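Local coordinates for protein 2-dehydro-3-deoxy-d-gluconate/2-dehydro-3-deoxy-phosphogluconate aldolase (Picrophilus torridus, PDB 4UXD) that is an aldolase of the dihydrodipicolinate synthetase family, forming four-chain assemblies of beta/alpha-barrel subunits, at residues 214-219 and 235-240; 123-128 and 134-139; 44-49 and 280-285. One frame throughout, in Å; residues are numbered along the deposited sequence.

Contact 1: 214-219 and 235-240; sequences TSLELG and VRLYHE
Leu-216 projects from helix 212-217 toward Leu-237 and Tyr-238 of helix 233-240, two neighbouring helices in the outer layer of a beta/alpha barrel, separated in the chain by strand 222-224. The backbones keep their distance, with the CA atoms of Leu-216 and Tyr-238 8.5 Å apart, so the gap is bridged by side chains alone. Leu-216 suits this work because its extended branch, with CD1 anti to CA (chi2 -169°), carries one methyl well out from the helix. That methyl has two neighbours: Leu-237 CD2 lies 4.2 Å from Leu-216 CD1, and Tyr-238 CD2 is 4.2 Å from the same methyl, which meets the ring obliquely. Both are ordinary apolar contacts, with no hydrogen bond across. Tyr-238 also packs on Ile-28 of strand 27-31 and takes a cation-pi contact from Lys-242; an aromatic side chain offers both an apolar surface and a pi face for the lysine.

On the outward side of helix 233-240 the packing is looser and polar: His-239 is exposed, Glu-240 is poorly ordered, and Arg-236 turns to a salt bridge with Asp-255 on helix 245-264. On helix 212-217, Glu-217 instead comes close to Glu-217 of the second subunit, a pairing of like charges that would probably be eased if one carboxylate were protonated; Thr-214 and Leu-218 pack at the same subunit boundary. Buried Ser-215 has its OG hydrogen-bonded to Leu-211 O and to Gln-206. The helix closes with a Schellman motif, in which Gly-219 readily accepts a positive phi of 104° and its N donates to Leu-216 O at 2.9 Å.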
loop_
_atom_site.group_PDB
_atom_site.type_symbol
_atom_site.label_atom_id
_atom_site.label_comp_id
_atom_site.label_asym_id
_atom_site.label_seq_id
_atom_site.Cartn_x
_atom_site.Cartn_y
_atom_site.Cartn_z
ATOM N N THR A 214 -26.401 -5.437 -0.816
ATOM C CA THR A 214 -25.997 -4.424 -1.789
ATOM C C THR A 214 -25.770 -5.050 -3.176
ATOM O O THR A 214 -26.190 -4.494 -4.190
ATOM C CB THR A 214 -24.709 -3.684 -1.323
ATOM O OG1 THR A 214 -24.973 -2.978 -0.105
ATOM C CG2 THR A 214 -24.196 -2.692 -2.386
ATOM N N SER A 215 -25.126 -6.216 -3.215
ATOM C CA SER A 215 -24.774 -6.841 -4.484
ATOM C C SER A 215 -26.015 -7.324 -5.230
ATOM O O SER A 215 -26.098 -7.203 -6.456
ATOM C CB SER A 215 -23.813 -8.009 -4.268
ATOM O OG SER A 215 -22.636 -7.595 -3.610
ATOM N N LEU A 216 -26.978 -7.873 -4.502
ATOM C CA LEU A 216 -28.231 -8.269 -5.131
ATOM C C LEU A 216 -28.936 -7.016 -5.669
ATOM O O LEU A 216 -29.448 -7.014 -6.790
ATOM C CB LEU A 216 -29.145 -9.030 -4.153
ATOM C CG LEU A 216 -28.679 -10.371 -3.578
ATOM C CD1 LEU A 216 -29.831 -11.085 -2.851
ATOM C CD2 LEU A 216 -28.063 -11.285 -4.637
ATOM N N GLU A 217 -28.944 -5.943 -4.883
ATOM C CA GLU A 217 -29.613 -4.707 -5.312
ATOM C C GLU A 217 -29.067 -4.225 -6.645
ATOM O O GLU A 217 -29.791 -3.649 -7.437
ATOM C CB GLU A 217 -29.447 -3.605 -4.278
ATOM C CG GLU A 217 -30.419 -3.634 -3.133
ATOM C CD GLU A 217 -30.225 -2.431 -2.224
ATOM O OE1 GLU A 217 -29.253 -1.672 -2.450
ATOM O OE2 GLU A 217 -31.048 -2.223 -1.304
ATOM N N LEU A 218 -27.781 -4.479 -6.870
ATOM C CA LEU A 218 -27.079 -4.035 -8.064
ATOM C C LEU A 218 -27.083 -5.066 -9.201
ATOM O O LEU A 218 -26.482 -4.830 -10.253
ATOM C CB LEU A 218 -25.634 -3.690 -7.695
ATOM C CG LEU A 218 -25.434 -2.505 -6.760
ATOM C CD1 LEU A 218 -23.993 -2.387 -6.301
ATOM C CD2 LEU A 218 -25.866 -1.228 -7.456
ATOM N N GLY A 219 -27.730 -6.211 -8.980
ATOM C CA GLY A 219 -27.858 -7.219 -10.010
ATOM C C GLY A 219 -26.956 -8.449 -9.892
ATOM O O GLY A 219 -26.838 -9.203 -10.859
ATOM N N VAL A 235 -28.501 -17.695 3.596
ATOM C CA VAL A 235 -29.462 -18.359 2.709
ATOM C C VAL A 235 -30.899 -17.843 2.902
ATOM O O VAL A 235 -31.627 -17.646 1.916
ATOM C CB VAL A 235 -29.438 -19.876 2.894
ATOM C CG1 VAL A 235 -30.465 -20.547 1.965
ATOM C CG2 VAL A 235 -28.052 -20.401 2.609
ATOM N N ARG A 236 -31.302 -17.638 4.155
ATOM C CA ARG A 236 -32.565 -16.964 4.452
ATOM C C ARG A 236 -32.613 -15.639 3.702
ATOM O O ARG A 236 -33.573 -15.357 2.989
ATOM C CB ARG A 236 -32.738 -16.725 5.960
ATOM C CG ARG A 236 -32.757 -18.008 6.791
ATOM C CD ARG A 236 -33.211 -17.782 8.227
ATOM N NE ARG A 236 -32.132 -17.326 9.093
ATOM C CZ ARG A 236 -31.992 -16.092 9.577
ATOM N NH1 ARG A 236 -32.875 -15.134 9.296
ATOM N NH2 ARG A 236 -30.952 -15.815 10.361
ATOM N N LEU A 237 -31.557 -14.847 3.859
ATOM C CA LEU A 237 -31.440 -13.548 3.206
ATOM C C LEU A 237 -31.779 -13.612 1.726
ATOM O O LEU A 237 -32.637 -12.868 1.247
ATOM C CB LEU A 237 -30.027 -12.998 3.384
ATOM C CG LEU A 237 -29.743 -11.607 2.824
ATOM C CD1 LEU A 237 -28.572 -11.017 3.566
ATOM C CD2 LEU A 237 -29.452 -11.597 1.320
ATOM N N TYR A 238 -31.103 -14.499 1.005
ATOM C CA TYR A 238 -31.286 -14.635 -0.441
ATOM C C TYR A 238 -32.720 -14.996 -0.826
ATOM O O TYR A 238 -33.223 -14.528 -1.849
ATOM C CB TYR A 238 -30.326 -15.690 -0.996
ATOM C CG TYR A 238 -30.478 -15.957 -2.478
ATOM C CD1 TYR A 238 -31.389 -16.897 -2.950
ATOM C CD2 TYR A 238 -29.711 -15.271 -3.405
ATOM C CE1 TYR A 238 -31.536 -17.137 -4.300
ATOM C CE2 TYR A 238 -29.843 -15.509 -4.763
ATOM C CZ TYR A 238 -30.758 -16.444 -5.206
ATOM O OH TYR A 238 -30.894 -16.685 -6.556
ATOM N N HIS A 239 -33.373 -15.829 -0.019
ATOM C CA HIS A 239 -34.724 -16.278 -0.347
ATOM C C HIS A 239 -35.760 -15.242 0.070
ATOM O O HIS A 239 -36.781 -15.069 -0.595
ATOM C CB HIS A 239 -35.012 -17.635 0.300
ATOM C CG HIS A 239 -34.326 -18.772 -0.388
ATOM N ND1 HIS A 239 -35.012 -19.729 -1.109
ATOM C CD2 HIS A 239 -33.016 -19.087 -0.500
ATOM C CE1 HIS A 239 -34.152 -20.587 -1.620
ATOM N NE2 HIS A 239 -32.933 -20.224 -1.268
ATOM N N GLU A 240 -35.484 -14.537 1.157
ATOM C CA GLU A 240 -36.370 -13.488 1.629
ATOM C C GLU A 240 -36.377 -12.307 0.667
ATOM O O GLU A 240 -37.422 -11.691 0.439
ATOM C CB GLU A 240 -35.947 -13.036 3.025
ATOM C CG GLU A 240 -36.395 -13.966 4.132
ATOM C CD GLU A 240 -37.898 -13.941 4.345
ATOM O OE1 GLU A 240 -38.542 -12.946 3.936
ATOM O OE2 GLU A 240 -38.431 -14.921 4.918
#

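Contact 2: 123-128 and 134-139; sequences LMPPYY and EAIYHY
Pro-125 and Ile-136 bring the two backbones nearest, their CA atoms 6.4 Å apart, where the extended chain leaving strand 120-123 passes the first turns of helix 133-144. The most intimate meeting is between Pro-126 and Tyr-139. Pro-126 CG sits over the middle of the Tyr-139 ring, 3.3 Å from its centroid and only 8° off the ring normal, a close CH-pi contact. Pro-126 CD follows over the CD2-CE2 side of the same face, 3.4 Å from Tyr-139 CE2. The tyrosine reaches this place with CG anti to its backbone N (chi1 173°), which swings the ring off the helix toward the loop, and its hydroxyl is tied to Ser-100 O, so the ring is held at its far end as well as across its face.

Two apolar contacts extend the patch. Leu-123 CD2 approaches Tyr-139 CE2 obliquely at 4.3 Å, while Pro-125 CB meets Ile-136 CG1, also at 4.3 Å. The prolines suit an extended loop: their rings fix phi and bring no N-H that would need a partner in a buried place. Their carbonyls are not wasted, as Pro-125 O accepts from Thr-160 and Pro-126 O from Asn-161. Further along, Tyr-128 crosses to the third subunit, where its OH bonds to Ser-67 of that chain, and Tyr-128 O is hydrogen-bonded to a glycerol, probably from the crystallisation liquor.

No polar bond joins the two segments themselves, though Leu-123 O is hydrogen-bonded to Tyr-140 OH, one residue further along the helix. Between the segments, the CG-H of Pro-126 meets the phenol face through an attraction that is probably weak and largely dispersive, while the proline carbonyls and the tyrosine hydroxyl find their polar partners outside the contact.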
loop_
_atom_site.group_PDB
_atom_site.type_symbol
_atom_site.label_atom_id
_atom_site.label_comp_id
_atom_site.label_asym_id
_atom_site.label_seq_id
_atom_site.Cartn_x
_atom_site.Cartn_y
_atom_site.Cartn_z
ATOM N N LEU A 123 -11.211 -20.788 -10.771
ATOM C CA LEU A 123 -9.793 -20.479 -10.885
ATOM C C LEU A 123 -9.505 -18.993 -10.635
ATOM O O LEU A 123 -10.095 -18.128 -11.279
ATOM C CB LEU A 123 -9.292 -20.884 -12.272
ATOM C CG LEU A 123 -7.823 -20.587 -12.559
ATOM C CD1 LEU A 123 -6.951 -21.364 -11.600
ATOM C CD2 LEU A 123 -7.469 -20.924 -14.005
ATOM N N MET A 124 -8.596 -18.713 -9.699
ATOM C CA MET A 124 -8.109 -17.353 -9.461
ATOM C C MET A 124 -6.742 -17.180 -10.118
ATOM O O MET A 124 -6.108 -18.150 -10.524
ATOM C CB MET A 124 -8.022 -17.026 -7.957
ATOM C CG MET A 124 -6.827 -17.623 -7.220
ATOM S SD MET A 124 -6.941 -19.406 -7.208
ATOM C CE MET A 124 -8.260 -19.628 -6.043
ATOM N N PRO A 125 -6.287 -15.936 -10.245
ATOM C CA PRO A 125 -5.002 -15.846 -10.935
ATOM C C PRO A 125 -3.831 -16.440 -10.144
ATOM O O PRO A 125 -3.916 -16.582 -8.927
ATOM C CB PRO A 125 -4.831 -14.343 -11.141
ATOM C CG PRO A 125 -6.255 -13.828 -11.256
ATOM C CD PRO A 125 -7.036 -14.665 -10.273
ATOM N N PRO A 126 -2.746 -16.805 -10.844
ATOM C CA PRO A 126 -1.540 -17.283 -10.169
ATOM C C PRO A 126 -1.033 -16.281 -9.165
ATOM O O PRO A 126 -1.266 -15.066 -9.353
ATOM C CB PRO A 126 -0.524 -17.442 -11.300
ATOM C CG PRO A 126 -1.293 -17.419 -12.537
ATOM C CD PRO A 126 -2.565 -16.705 -12.296
ATOM N N TYR A 127 -0.325 -16.782 -8.146
ATOM C CA TYR A 127 0.092 -15.970 -7.028
ATOM C C TYR A 127 1.596 -16.089 -6.810
ATOM O O TYR A 127 2.313 -16.528 -7.716
ATOM C CB TYR A 127 -0.723 -16.347 -5.788
ATOM C CG TYR A 127 -1.005 -17.811 -5.651
ATOM C CD1 TYR A 127 -2.117 -18.381 -6.276
ATOM C CD2 TYR A 127 -0.163 -18.638 -4.910
ATOM C CE1 TYR A 127 -2.382 -19.718 -6.170
ATOM C CE2 TYR A 127 -0.421 -19.997 -4.795
ATOM C CZ TYR A 127 -1.534 -20.528 -5.422
ATOM O OH TYR A 127 -1.805 -21.864 -5.310
ATOM N N TYR A 128 2.056 -15.645 -5.634
ATOM C CA TYR A 128 3.466 -15.521 -5.278
ATOM C C TYR A 128 4.146 -14.377 -6.068
ATOM O O TYR A 128 4.240 -13.242 -5.576
ATOM C CB TYR A 128 4.213 -16.846 -5.485
ATOM C CG TYR A 128 5.612 -16.815 -4.923
ATOM C CD1 TYR A 128 5.828 -16.871 -3.551
ATOM C CD2 TYR A 128 6.715 -16.698 -5.758
ATOM C CE1 TYR A 128 7.105 -16.843 -3.036
ATOM C CE2 TYR A 128 7.995 -16.644 -5.244
ATOM C CZ TYR A 128 8.181 -16.720 -3.892
ATOM O OH TYR A 128 9.449 -16.668 -3.391
ATOM N N GLU A 134 -1.116 -9.122 -18.960
ATOM C CA GLU A 134 -0.755 -9.946 -20.120
ATOM C C GLU A 134 -0.390 -11.381 -19.666
ATOM O O GLU A 134 -0.794 -12.378 -20.278
ATOM C CB GLU A 134 0.402 -9.302 -20.890
ATOM C CG GLU A 134 0.814 -10.009 -22.197
ATOM C CD GLU A 134 -0.223 -9.884 -23.314
ATOM O OE1 GLU A 134 -0.369 -8.775 -23.879
ATOM O OE2 GLU A 134 -0.880 -10.903 -23.643
ATOM N N ALA A 135 0.357 -11.477 -18.574
ATOM C CA ALA A 135 0.756 -12.767 -18.040
ATOM C C ALA A 135 -0.465 -13.539 -17.569
ATOM O O ALA A 135 -0.605 -14.758 -17.798
ATOM C CB ALA A 135 1.736 -12.582 -16.903
ATOM N N ILE A 136 -1.351 -12.813 -16.903
ATOM C CA ILE A 136 -2.559 -13.397 -16.354
ATOM C C ILE A 136 -3.438 -13.862 -17.497
ATOM O O ILE A 136 -3.953 -14.984 -17.479
ATOM C CB ILE A 136 -3.302 -12.391 -15.459
ATOM C CG1 ILE A 136 -2.570 -12.262 -14.121
ATOM C CG2 ILE A 136 -4.763 -12.805 -15.251
ATOM C CD1 ILE A 136 -2.924 -11.018 -13.337
ATOM N N TYR A 137 -3.594 -13.002 -18.500
ATOM C CA TYR A 137 -4.366 -13.360 -19.680
ATOM C C TYR A 137 -3.815 -14.640 -20.321
ATOM O O TYR A 137 -4.526 -15.634 -20.413
ATOM C CB TYR A 137 -4.368 -12.223 -20.691
ATOM C CG TYR A 137 -4.976 -12.639 -21.989
ATOM C CD1 TYR A 137 -6.354 -12.676 -22.148
ATOM C CD2 TYR A 137 -4.178 -13.038 -23.051
ATOM C CE1 TYR A 137 -6.920 -13.087 -23.334
ATOM C CE2 TYR A 137 -4.732 -13.448 -24.237
ATOM C CZ TYR A 137 -6.101 -13.476 -24.374
ATOM O OH TYR A 137 -6.661 -13.878 -25.558
ATOM N N HIS A 138 -2.549 -14.618 -20.730
ATOM C CA HIS A 138 -1.934 -15.768 -21.378
ATOM C C HIS A 138 -2.067 -17.057 -20.534
ATOM O O HIS A 138 -2.232 -18.156 -21.061
ATOM C CB HIS A 138 -0.463 -15.472 -21.684
ATOM C CG HIS A 138 0.221 -16.564 -22.443
ATOM N ND1 HIS A 138 1.585 -16.752 -22.408
ATOM C CD2 HIS A 138 -0.272 -17.530 -23.254
ATOM C CE1 HIS A 138 1.903 -17.788 -23.167
ATOM N NE2 HIS A 138 0.794 -18.282 -23.689
ATOM N N TYR A 139 -2.034 -16.916 -19.222
ATOM C CA TYR A 139 -2.184 -18.069 -18.351
ATOM C C TYR A 139 -3.612 -18.670 -18.422
ATOM O O TYR A 139 -3.770 -19.886 -18.597
ATOM C CB TYR A 139 -1.818 -17.646 -16.945
ATOM C CG TYR A 139 -2.061 -18.645 -15.867
ATOM C CD1 TYR A 139 -1.111 -19.601 -15.554
ATOM C CD2 TYR A 139 -3.230 -18.598 -15.114
ATOM C CE1 TYR A 139 -1.322 -20.503 -14.534
ATOM C CE2 TYR A 139 -3.455 -19.493 -14.098
ATOM C CZ TYR A 139 -2.498 -20.445 -13.812
ATOM O OH TYR A 139 -2.724 -21.325 -12.787
#

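Contact 3: 44-49 and 280-285; sequences YNATNI and NNINGG
An amide oxygen faces a methyl group here: Asn-280 OD1 lies 3.6 Å from Ile-49 CG2, the two side chains passing each other in opposite directions. The amide nitrogen is satisfied: ND2 is hydrogen-bonded to Phe-276 O, one turn back; with CG beside the backbone N (chi1 -49°), the amide folds over the last turn of helix 270-279. Next to it the packing is purely aliphatic. Ile-49 and Ile-282 reach toward each other tip to tip, CD1 of Ile-49 being 3.6 Å from CD1 of Ile-282. Ala-46, one helical turn before Ile-49, is small enough to let the same methyl of Ile-282 come within 3.8 Å of Ala-46 CB, whereas the longer Ile-49 spans the gap with its own chain.

Ile-282 is delivered there by the turn before it. Asn-281 adopts a positive phi, 49°, a conformation asparagine tolerates well, and Ile-282 N bonds back to Tyr-277 O while Asn-281 N bonds to Lys-278 O. This is a Schellman motif with an apolar residue just after it, here packing the C-terminal region onto helix 44-56 of the barrel.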
loop_
_atom_site.group_PDB
_atom_site.type_symbol
_atom_site.label_atom_id
_atom_site.label_comp_id
_atom_site.label_asym_id
_atom_site.label_seq_id
_atom_site.Cartn_x
_atom_site.Cartn_y
_atom_site.Cartn_z
ATOM N N TYR A 44 -12.565 -36.852 6.893
ATOM C CA TYR A 44 -13.607 -37.101 5.902
ATOM C C TYR A 44 -14.956 -37.388 6.537
ATOM O O TYR A 44 -15.994 -37.197 5.919
ATOM C CB TYR A 44 -13.185 -38.248 4.976
ATOM C CG TYR A 44 -12.169 -37.791 3.952
ATOM C CD1 TYR A 44 -12.563 -37.051 2.853
ATOM C CD2 TYR A 44 -10.820 -38.064 4.106
ATOM C CE1 TYR A 44 -11.647 -36.618 1.924
ATOM C CE2 TYR A 44 -9.898 -37.627 3.188
ATOM C CZ TYR A 44 -10.320 -36.905 2.092
ATOM O OH TYR A 44 -9.418 -36.465 1.149
ATOM N N ASN A 45 -14.949 -37.811 7.788
ATOM C CA ASN A 45 -16.199 -37.939 8.512
ATOM C C ASN A 45 -16.822 -36.563 8.803
ATOM O O ASN A 45 -18.029 -36.364 8.606
ATOM C CB ASN A 45 -15.988 -38.713 9.810
ATOM C CG ASN A 45 -17.288 -39.207 10.401
ATOM O OD1 ASN A 45 -18.186 -39.651 9.680
ATOM N ND2 ASN A 45 -17.408 -39.106 11.715
ATOM N N ALA A 46 -16.010 -35.615 9.268
ATOM C CA ALA A 46 -16.503 -34.246 9.492
ATOM C C ALA A 46 -16.923 -33.579 8.175
ATOM O O ALA A 46 -17.920 -32.860 8.133
ATOM C CB ALA A 46 -15.460 -33.407 10.195
ATOM N N THR A 47 -16.177 -33.838 7.103
ATOM C CA THR A 47 -16.538 -33.331 5.784
ATOM C C THR A 47 -17.958 -33.767 5.422
ATOM O O THR A 47 -18.681 -33.052 4.733
ATOM C CB THR A 47 -15.551 -33.821 4.703
ATOM O OG1 THR A 47 -14.229 -33.420 5.053
ATOM C CG2 THR A 47 -15.893 -33.261 3.329
ATOM N N ASN A 48 -18.349 -34.950 5.882
ATOM C CA ASN A 48 -19.697 -35.456 5.642
ATOM C C ASN A 48 -20.703 -34.712 6.521
ATOM O O ASN A 48 -21.782 -34.330 6.077
ATOM C CB ASN A 48 -19.761 -36.962 5.906
ATOM C CG ASN A 48 -20.930 -37.623 5.206
ATOM O OD1 ASN A 48 -22.011 -37.765 5.780
ATOM N ND2 ASN A 48 -20.724 -38.028 3.957
ATOM N N ILE A 49 -20.332 -34.500 7.773
ATOM C CA ILE A 49 -21.172 -33.758 8.692
ATOM C C ILE A 49 -21.486 -32.403 8.097
ATOM O O ILE A 49 -22.606 -31.918 8.209
ATOM C CB ILE A 49 -20.487 -33.614 10.057
ATOM C CG1 ILE A 49 -20.569 -34.961 10.786
ATOM C CG2 ILE A 49 -21.136 -32.514 10.891
ATOM C CD1 ILE A 49 -19.563 -35.149 11.908
ATOM N N ASN A 280 -20.679 -28.414 15.822
ATOM C CA ASN A 280 -20.929 -29.838 15.684
ATOM C C ASN A 280 -20.192 -30.637 16.762
ATOM O O ASN A 280 -20.101 -31.861 16.674
ATOM C CB ASN A 280 -20.508 -30.311 14.295
ATOM C CG ASN A 280 -21.045 -29.428 13.188
ATOM O OD1 ASN A 280 -22.168 -29.616 12.719
ATOM N ND2 ASN A 280 -20.239 -28.460 12.756
ATOM N N ASN A 281 -19.675 -29.935 17.773
ATOM C CA ASN A 281 -18.916 -30.555 18.860
ATOM C C ASN A 281 -17.823 -31.499 18.339
ATOM O O ASN A 281 -17.616 -32.587 18.873
ATOM C CB ASN A 281 -19.860 -31.318 19.801
ATOM C CG ASN A 281 -19.151 -31.842 21.050
ATOM O OD1 ASN A 281 -18.317 -31.152 21.640
ATOM N ND2 ASN A 281 -19.465 -33.077 21.440
ATOM N N ILE A 282 -17.131 -31.087 17.285
ATOM C CA ILE A 282 -16.064 -31.906 16.733
ATOM C C ILE A 282 -14.719 -31.445 17.267
ATOM O O ILE A 282 -14.489 -30.256 17.472
ATOM C CB ILE A 282 -16.061 -31.865 15.199
ATOM C CG1 ILE A 282 -17.341 -32.516 14.675
ATOM C CG2 ILE A 282 -14.830 -32.578 14.632
ATOM C CD1 ILE A 282 -17.522 -32.406 13.185
ATOM N N ASN A 283 -13.840 -32.411 17.490
ATOM C CA ASN A 283 -12.480 -32.150 17.927
ATOM C C ASN A 283 -11.575 -31.973 16.708
ATOM O O ASN A 283 -10.910 -32.917 16.268
ATOM C CB ASN A 283 -11.993 -33.298 18.813
ATOM C CG ASN A 283 -10.640 -33.034 19.415
ATOM O OD1 ASN A 283 -10.217 -31.887 19.534
ATOM N ND2 ASN A 283 -9.949 -34.100 19.804
ATOM N N GLY A 284 -11.566 -30.763 16.159
ATOM C CA GLY A 284 -10.905 -30.507 14.896
ATOM C C GLY A 284 -9.600 -29.752 15.034
ATOM O O GLY A 284 -9.372 -29.062 16.023
ATOM N N GLY A 285 -8.745 -29.873 14.023
ATOM C CA GLY A 285 -7.410 -29.317 14.100
ATOM C C GLY A 285 -7.032 -28.329 13.015
ATOM O O GLY A 285 -7.862 -27.872 12.231
#

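The three contacts are spread around the barrel and do not touch; the nearest atoms are about 14 Å apart for contacts 1 and 3 and about 18 Å for the other two pairs. Centres of contacts 1 and 2 lie 30 Å apart, those of 1 and 3 also 30 Å, and those of 2 and 3 34 Å; contacts 2 and 3 lie on opposite sides of the chain's centre. Contacts 2 and 1, in series, both fall between the two segments of contact 3. Contacts 1 and 2 each lie beside another subunit, the second and the third respectively, whereas no other chain touches contact 3. A glycerol, probably from the crystallisation liquor, sits about 6 Å from the side chain of Ile-136 in contact 2.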